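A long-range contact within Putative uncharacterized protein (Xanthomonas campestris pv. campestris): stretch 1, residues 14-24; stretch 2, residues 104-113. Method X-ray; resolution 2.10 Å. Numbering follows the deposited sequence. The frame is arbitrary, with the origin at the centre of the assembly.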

ATOM      1  N   ALA C  14      11.842 -37.772  16.731  1.00 35.63           N
ATOM      2  CA  ALA C  14      11.495 -36.585  15.960  1.00 36.29           C
ATOM      3  C   ALA C  14      12.364 -35.398  16.381  1.00 35.45           C
ATOM      4  O   ALA C  14      12.883 -34.678  15.541  1.00 35.46           O
ATOM      5  CB  ALA C  14      10.022 -36.251  16.155  1.00 35.67           C
ATOM      6  N   ASP C  15      12.514 -35.205  17.688  1.00 35.51           N
ATOM      7  CA  ASP C  15      13.309 -34.106  18.233  1.00 36.77           C
ATOM      8  C   ASP C  15      14.754 -34.211  17.737  1.00 37.24           C
ATOM      9  O   ASP C  15      15.384 -33.207  17.387  1.00 36.59           O
ATOM     10  CB  ASP C  15      13.262 -34.147  19.765  1.00 37.66           C
ATOM     11  CG  ASP C  15      13.196 -32.764  20.384  1.00 39.32           C
ATOM     12  OD1 ASP C  15      14.241 -32.267  20.852  1.00 40.26           O
ATOM     13  OD2 ASP C  15      12.096 -32.165  20.395  1.00 37.97           O
ATOM     14  N   THR C  16      15.273 -35.434  17.699  1.00 36.60           N
ATOM     15  CA  THR C  16      16.627 -35.667  17.223  1.00 34.99           C
ATOM     16  C   THR C  16      16.719 -35.343  15.725  1.00 34.41           C
ATOM     17  O   THR C  16      17.649 -34.658  15.287  1.00 32.70           O
ATOM     18  CB  THR C  16      17.061 -37.135  17.481  1.00 36.54           C
ATOM     19  OG1 THR C  16      17.266 -37.325  18.888  1.00 35.10           O
ATOM     20  CG2 THR C  16      18.347 -37.467  16.722  1.00 36.42           C
ATOM     21  N   GLU C  17      15.750 -35.810  14.941  1.00 31.49           N
ATOM     22  CA  GLU C  17      15.778 -35.541  13.508  1.00 31.37           C
ATOM     23  C   GLU C  17      15.831 -34.041  13.201  1.00 29.15           C
ATOM     24  O   GLU C  17      16.619 -33.591  12.381  1.00 26.03           O
ATOM     25  CB  GLU C  17      14.549 -36.140  12.820  1.00 34.20           C
ATOM     26  CG  GLU C  17      14.585 -35.997  11.297  1.00 38.89           C
ATOM     27  CD  GLU C  17      13.432 -36.695  10.597  1.00 41.04           C
ATOM     28  OE1 GLU C  17      13.043 -37.801  11.035  1.00 42.44           O
ATOM     29  OE2 GLU C  17      12.926 -36.144   9.593  1.00 43.33           O
ATOM     30  N   LEU C  18      14.976 -33.276  13.868  1.00 27.51           N
ATOM     31  CA  LEU C  18      14.894 -31.841  13.643  1.00 26.94           C
ATOM     32  C   LEU C  18      15.996 -30.979  14.249  1.00 26.42           C
ATOM     33  O   LEU C  18      16.470 -30.043  13.605  1.00 26.71           O
ATOM     34  CB  LEU C  18      13.538 -31.313  14.134  1.00 24.33           C
ATOM     35  CG  LEU C  18      12.272 -31.843  13.445  1.00 24.36           C
ATOM     36  CD1 LEU C  18      11.047 -31.175  14.064  1.00 20.87           C
ATOM     37  CD2 LEU C  18      12.335 -31.581  11.944  1.00 21.61           C
ATOM     38  N   PHE C  19      16.419 -31.299  15.466  1.00 26.98           N
ATOM     39  CA  PHE C  19      17.397 -30.464  16.145  1.00 28.26           C
ATOM     40  C   PHE C  19      18.823 -30.943  16.396  1.00 30.44           C
ATOM     41  O   PHE C  19      19.687 -30.123  16.711  1.00 29.31           O
ATOM     42  CB  PHE C  19      16.793 -30.008  17.466  1.00 29.22           C
ATOM     43  CG  PHE C  19      15.373 -29.546  17.343  1.00 29.59           C
ATOM     44  CD1 PHE C  19      15.058 -28.421  16.583  1.00 28.91           C
ATOM     45  CD2 PHE C  19      14.344 -30.244  17.973  1.00 29.81           C
ATOM     46  CE1 PHE C  19      13.741 -27.995  16.454  1.00 29.36           C
ATOM     47  CE2 PHE C  19      13.021 -29.827  17.850  1.00 28.52           C
ATOM     48  CZ  PHE C  19      12.721 -28.695  17.086  1.00 29.65           C
ATOM     49  N   ALA C  20      19.088 -32.238  16.267  1.00 28.77           N
ATOM     50  CA  ALA C  20      20.439 -32.717  16.526  1.00 29.73           C
ATOM     51  C   ALA C  20      21.483 -32.161  15.550  1.00 30.35           C
ATOM     52  O   ALA C  20      21.270 -32.134  14.333  1.00 28.97           O
ATOM     53  CB  ALA C  20      20.469 -34.246  16.505  1.00 30.28           C
ATOM     54  N   ASP C  21      22.606 -31.709  16.101  1.00 29.29           N
ATOM     55  CA  ASP C  21      23.722 -31.184  15.308  1.00 30.16           C
ATOM     56  C   ASP C  21      23.384 -30.016  14.382  1.00 29.67           C
ATOM     57  O   ASP C  21      23.946 -29.887  13.294  1.00 27.64           O
ATOM     58  CB  ASP C  21      24.366 -32.311  14.477  1.00 32.28           C
ATOM     59  CG  ASP C  21      24.868 -33.465  15.338  1.00 33.63           C
ATOM     60  OD1 ASP C  21      25.286 -33.210  16.481  1.00 33.20           O
ATOM     61  OD2 ASP C  21      24.861 -34.621  14.866  1.00 36.75           O
ATOM     62  N   THR C  22      22.463 -29.168  14.812  1.00 30.15           N
ATOM     63  CA  THR C  22      22.101 -28.005  14.026  1.00 30.23           C
ATOM     64  C   THR C  22      21.581 -26.930  14.951  1.00 30.14           C
ATOM     65  O   THR C  22      21.010 -27.227  16.000  1.00 28.83           O
ATOM     66  CB  THR C  22      21.028 -28.323  12.971  1.00 32.26           C
ATOM     67  OG1 THR C  22      20.877 -27.187  12.115  1.00 32.75           O
ATOM     68  CG2 THR C  22      19.684 -28.640  13.624  1.00 29.94           C
ATOM     69  N   LEU C  23      21.793 -25.679  14.563  1.00 29.65           N
ATOM     70  CA  LEU C  23      21.356 -24.546  15.360  1.00 30.55           C
ATOM     71  C   LEU C  23      19.848 -24.643  15.558  1.00 32.98           C
ATOM     72  O   LEU C  23      19.085 -24.629  14.593  1.00 30.76           O
ATOM     73  CB  LEU C  23      21.696 -23.242  14.643  1.00 31.17           C
ATOM     74  CG  LEU C  23      21.903 -22.002  15.514  1.00 34.83           C
ATOM     75  CD1 LEU C  23      21.916 -20.761  14.629  1.00 33.73           C
ATOM     76  CD2 LEU C  23      20.800 -21.896  16.556  1.00 36.77           C
ATOM     77  N   SER C  24      19.429 -24.763  16.813  1.00 34.83           N
ATOM     78  CA  SER C  24      18.010 -24.856  17.141  1.00 37.01           C
ATOM     79  C   SER C  24      17.735 -23.805  18.175  1.00 37.08           C
ATOM     80  O   SER C  24      18.385 -23.785  19.210  1.00 38.20           O
ATOM     81  CB  SER C  24      17.670 -26.232  17.719  1.00 38.24           C
ATOM     82  OG  SER C  24      17.874 -27.249  16.754  1.00 39.76           O
ATOM     83  N   VAL C 104       8.267 -21.928  20.765  1.00 31.94           N
ATOM     84  CA  VAL C 104       8.581 -22.905  19.734  1.00 30.24           C
ATOM     85  C   VAL C 104      10.079 -23.210  19.717  1.00 30.79           C
ATOM     86  O   VAL C 104      10.879 -22.458  20.274  1.00 31.15           O
ATOM     87  CB  VAL C 104       8.157 -22.370  18.334  1.00 30.04           C
ATOM     88  CG1 VAL C 104       6.731 -21.852  18.388  1.00 27.50           C
ATOM     89  CG2 VAL C 104       9.101 -21.252  17.881  1.00 30.27           C
ATOM     90  N   HIS C 105      10.440 -24.330  19.094  1.00 28.41           N
ATOM     91  CA  HIS C 105      11.826 -24.728  18.950  1.00 28.94           C
ATOM     92  C   HIS C 105      12.001 -24.796  17.442  1.00 26.99           C
ATOM     93  O   HIS C 105      11.468 -25.685  16.771  1.00 28.74           O
ATOM     94  CB  HIS C 105      12.096 -26.087  19.595  1.00 31.92           C
ATOM     95  CG  HIS C 105      13.505 -26.250  20.078  1.00 35.61           C
ATOM     96  ND1 HIS C 105      14.125 -27.477  20.174  1.00 39.78           N
ATOM     97  CD2 HIS C 105      14.415 -25.337  20.492  1.00 37.15           C
ATOM     98  CE1 HIS C 105      15.357 -27.312  20.624  1.00 39.37           C
ATOM     99  NE2 HIS C 105      15.557 -26.023  20.824  1.00 38.11           N
ATOM    100  N   TRP C 106      12.769 -23.848  16.924  1.00 26.12           N
ATOM    101  CA  TRP C 106      12.981 -23.688  15.493  1.00 23.85           C
ATOM    102  C   TRP C 106      14.405 -23.928  14.981  1.00 24.71           C
ATOM    103  O   TRP C 106      15.368 -23.362  15.503  1.00 25.60           O
ATOM    104  CB  TRP C 106      12.528 -22.263  15.141  1.00 21.63           C
ATOM    105  CG  TRP C 106      12.375 -21.915  13.707  1.00 21.17           C
ATOM    106  CD1 TRP C 106      12.331 -22.768  12.641  1.00 21.67           C
ATOM    107  CD2 TRP C 106      12.151 -20.601  13.182  1.00 21.40           C
ATOM    108  NE1 TRP C 106      12.087 -22.067  11.483  1.00 21.28           N
ATOM    109  CE2 TRP C 106      11.973 -20.733  11.787  1.00 21.70           C
ATOM    110  CE3 TRP C 106      12.083 -19.323  13.756  1.00 20.19           C
ATOM    111  CZ2 TRP C 106      11.727 -19.628  10.952  1.00 21.20           C
ATOM    112  CZ3 TRP C 106      11.842 -18.224  12.926  1.00 21.81           C
ATOM    113  CH2 TRP C 106      11.668 -18.386  11.540  1.00 20.28           C
ATOM    114  N   SER C 107      14.523 -24.764  13.952  1.00 23.09           N
ATOM    115  CA  SER C 107      15.807 -25.048  13.310  1.00 23.06           C
ATOM    116  C   SER C 107      15.550 -24.959  11.802  1.00 21.79           C
ATOM    117  O   SER C 107      14.415 -24.793  11.368  1.00 22.15           O
ATOM    118  CB  SER C 107      16.326 -26.454  13.660  1.00 22.12           C
ATOM    119  OG  SER C 107      15.786 -27.446  12.795  1.00 21.89           O
ATOM    120  N   VAL C 108      16.609 -25.069  11.014  1.00 21.18           N
ATOM    121  CA  VAL C 108      16.506 -25.001   9.570  1.00 22.47           C
ATOM    122  C   VAL C 108      15.700 -26.178   9.025  1.00 23.08           C
ATOM    123  O   VAL C 108      15.104 -26.083   7.958  1.00 24.89           O
ATOM    124  CB  VAL C 108      17.918 -25.016   8.924  1.00 24.05           C
ATOM    125  CG1 VAL C 108      18.589 -26.348   9.179  1.00 27.32           C
ATOM    126  CG2 VAL C 108      17.827 -24.754   7.433  1.00 26.19           C
ATOM    127  N   ARG C 109      15.679 -27.278   9.771  1.00 23.56           N
ATOM    128  CA  ARG C 109      14.974 -28.492   9.363  1.00 24.88           C
ATOM    129  C   ARG C 109      13.476 -28.518   9.631  1.00 24.99           C
ATOM    130  O   ARG C 109      12.708 -29.081   8.846  1.00 25.06           O
ATOM    131  CB  ARG C 109      15.578 -29.713  10.052  1.00 25.17           C
ATOM    132  CG  ARG C 109      17.034 -29.968   9.734  1.00 27.36           C
ATOM    133  CD  ARG C 109      17.528 -31.179  10.504  1.00 28.92           C
ATOM    134  NE  ARG C 109      18.982 -31.260  10.524  1.00 30.55           N
ATOM    135  CZ  ARG C 109      19.679 -31.678  11.571  1.00 32.26           C
ATOM    136  NH1 ARG C 109      19.045 -32.052  12.677  1.00 30.47           N
ATOM    137  NH2 ARG C 109      21.008 -31.707  11.519  1.00 33.11           N
ATOM    138  N   GLY C 110      13.073 -27.935  10.754  1.00 24.43           N
ATOM    139  CA  GLY C 110      11.668 -27.925  11.131  1.00 22.82           C
ATOM    140  C   GLY C 110      11.406 -27.145  12.405  1.00 23.73           C
ATOM    141  O   GLY C 110      12.242 -26.343  12.847  1.00 21.66           O
ATOM    142  N   ILE C 111      10.245 -27.391  13.009  1.00 24.23           N
ATOM    143  CA  ILE C 111       9.851 -26.684  14.216  1.00 24.28           C
ATOM    144  C   ILE C 111       8.939 -27.501  15.137  1.00 26.26           C
ATOM    145  O   ILE C 111       8.177 -28.361  14.696  1.00 26.19           O
ATOM    146  CB  ILE C 111       9.144 -25.340  13.831  1.00 26.28           C
ATOM    147  CG1 ILE C 111       8.852 -24.499  15.073  1.00 26.88           C
ATOM    148  CG2 ILE C 111       7.856 -25.624  13.073  1.00 24.44           C
ATOM    149  CD1 ILE C 111       8.390 -23.081  14.734  1.00 28.16           C
ATOM    150  N   ARG C 112       9.055 -27.232  16.430  1.00 26.79           N
ATOM    151  CA  ARG C 112       8.241 -27.880  17.442  1.00 27.41           C
ATOM    152  C   ARG C 112       7.409 -26.749  18.017  1.00 28.22           C
ATOM    153  O   ARG C 112       7.960 -25.804  18.593  1.00 25.97           O
ATOM    154  CB  ARG C 112       9.118 -28.469  18.540  1.00 29.56           C
ATOM    155  CG  ARG C 112       8.361 -29.084  19.709  1.00 31.33           C
ATOM    156  CD  ARG C 112       9.343 -29.692  20.719  1.00 33.40           C
ATOM    157  NE  ARG C 112       9.907 -28.695  21.629  1.00 37.58           N
ATOM    158  CZ  ARG C 112      11.139 -28.740  22.133  1.00 40.13           C
ATOM    159  NH1 ARG C 112      11.965 -29.734  21.818  1.00 39.50           N
ATOM    160  NH2 ARG C 112      11.543 -27.798  22.971  1.00 40.82           N
ATOM    161  N   LEU C 113       6.093 -26.834  17.833  1.00 26.86           N
ATOM    162  CA  LEU C 113       5.183 -25.811  18.328  1.00 28.82           C
ATOM    163  C   LEU C 113       3.881 -26.424  18.833  1.00 30.41           C
ATOM    164  O   LEU C 113       3.547 -27.571  18.500  1.00 32.00           O
ATOM    165  CB  LEU C 113       4.902 -24.788  17.220  1.00 27.40           C
ATOM    166  CG  LEU C 113       4.337 -25.314  15.898  1.00 32.34           C
ATOM    167  CD1 LEU C 113       2.856 -25.621  16.036  1.00 29.27           C
ATOM    168  CD2 LEU C 113       4.556 -24.274  14.810  1.00 29.28           C
TER
HETATM  169  O   HOH W   1      19.221 -25.069  12.160  1.00 26.35           O

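Arg-109, Phe-19 and Leu-18 cover the most surface in this contact. They join the end of helix 14-19 and the turn after it to a hairpin-like pair of strands that carry His-105 and Arg-112.

Arg-109 lies in the connection between the strands. Its CA-to-CB bond points toward the other stretch, and the chain runs out to the carbonyls at the helix end. These carbonyls are free to accept because the helix does not continue. Ala-20 O receives two hydrogen bonds, from Arg-109 NH1 at 2.8 Å and from Arg-109 NH2 at 2.9 Å. It lies at the edge of the guanidinium, near its plane. Arg-109 NH1 also makes a weak bond to Glu-17 O at 2.9 Å. Thr-22 CG2 sits over one face of the guanidinium, 3.6 Å from Arg-109 NH1.

The CA-to-CB bond of Phe-19 points away from the strands, but its ring comes back to them. His-105 ND1 lies over one face of the ring, 3.5 Å from Phe-19 CE2. The two ring planes meet at 48°, an oblique pair. Ser-107 CB and Arg-112 CB lie at the edge of the Phe-19 ring, 3.7 Å from Phe-19 CD1 and 3.9 Å from Phe-19 CZ.

Leu-18 packs against Gly-110, with Leu-18 CD2 3.8 Å from Gly-110 CA. The glycine leaves room here: an ideal CB would fall 2.6 Å from Leu-18 CD2, a clash. Ser-107 OG donates to Leu-18 O at 2.8 Å. Ser-107 OG also accepts from Arg-109 N at 3.0 Å, so it ties the strand connection to the helix end.

One turn earlier in the helix, Asp-15 OD2 forms a salt bridge with Arg-112 NH1 at 2.8 Å. Beyond the turn, a water accepts from Val-108 N at 2.9 Å and donates to Leu-23 O at 2.5 Å.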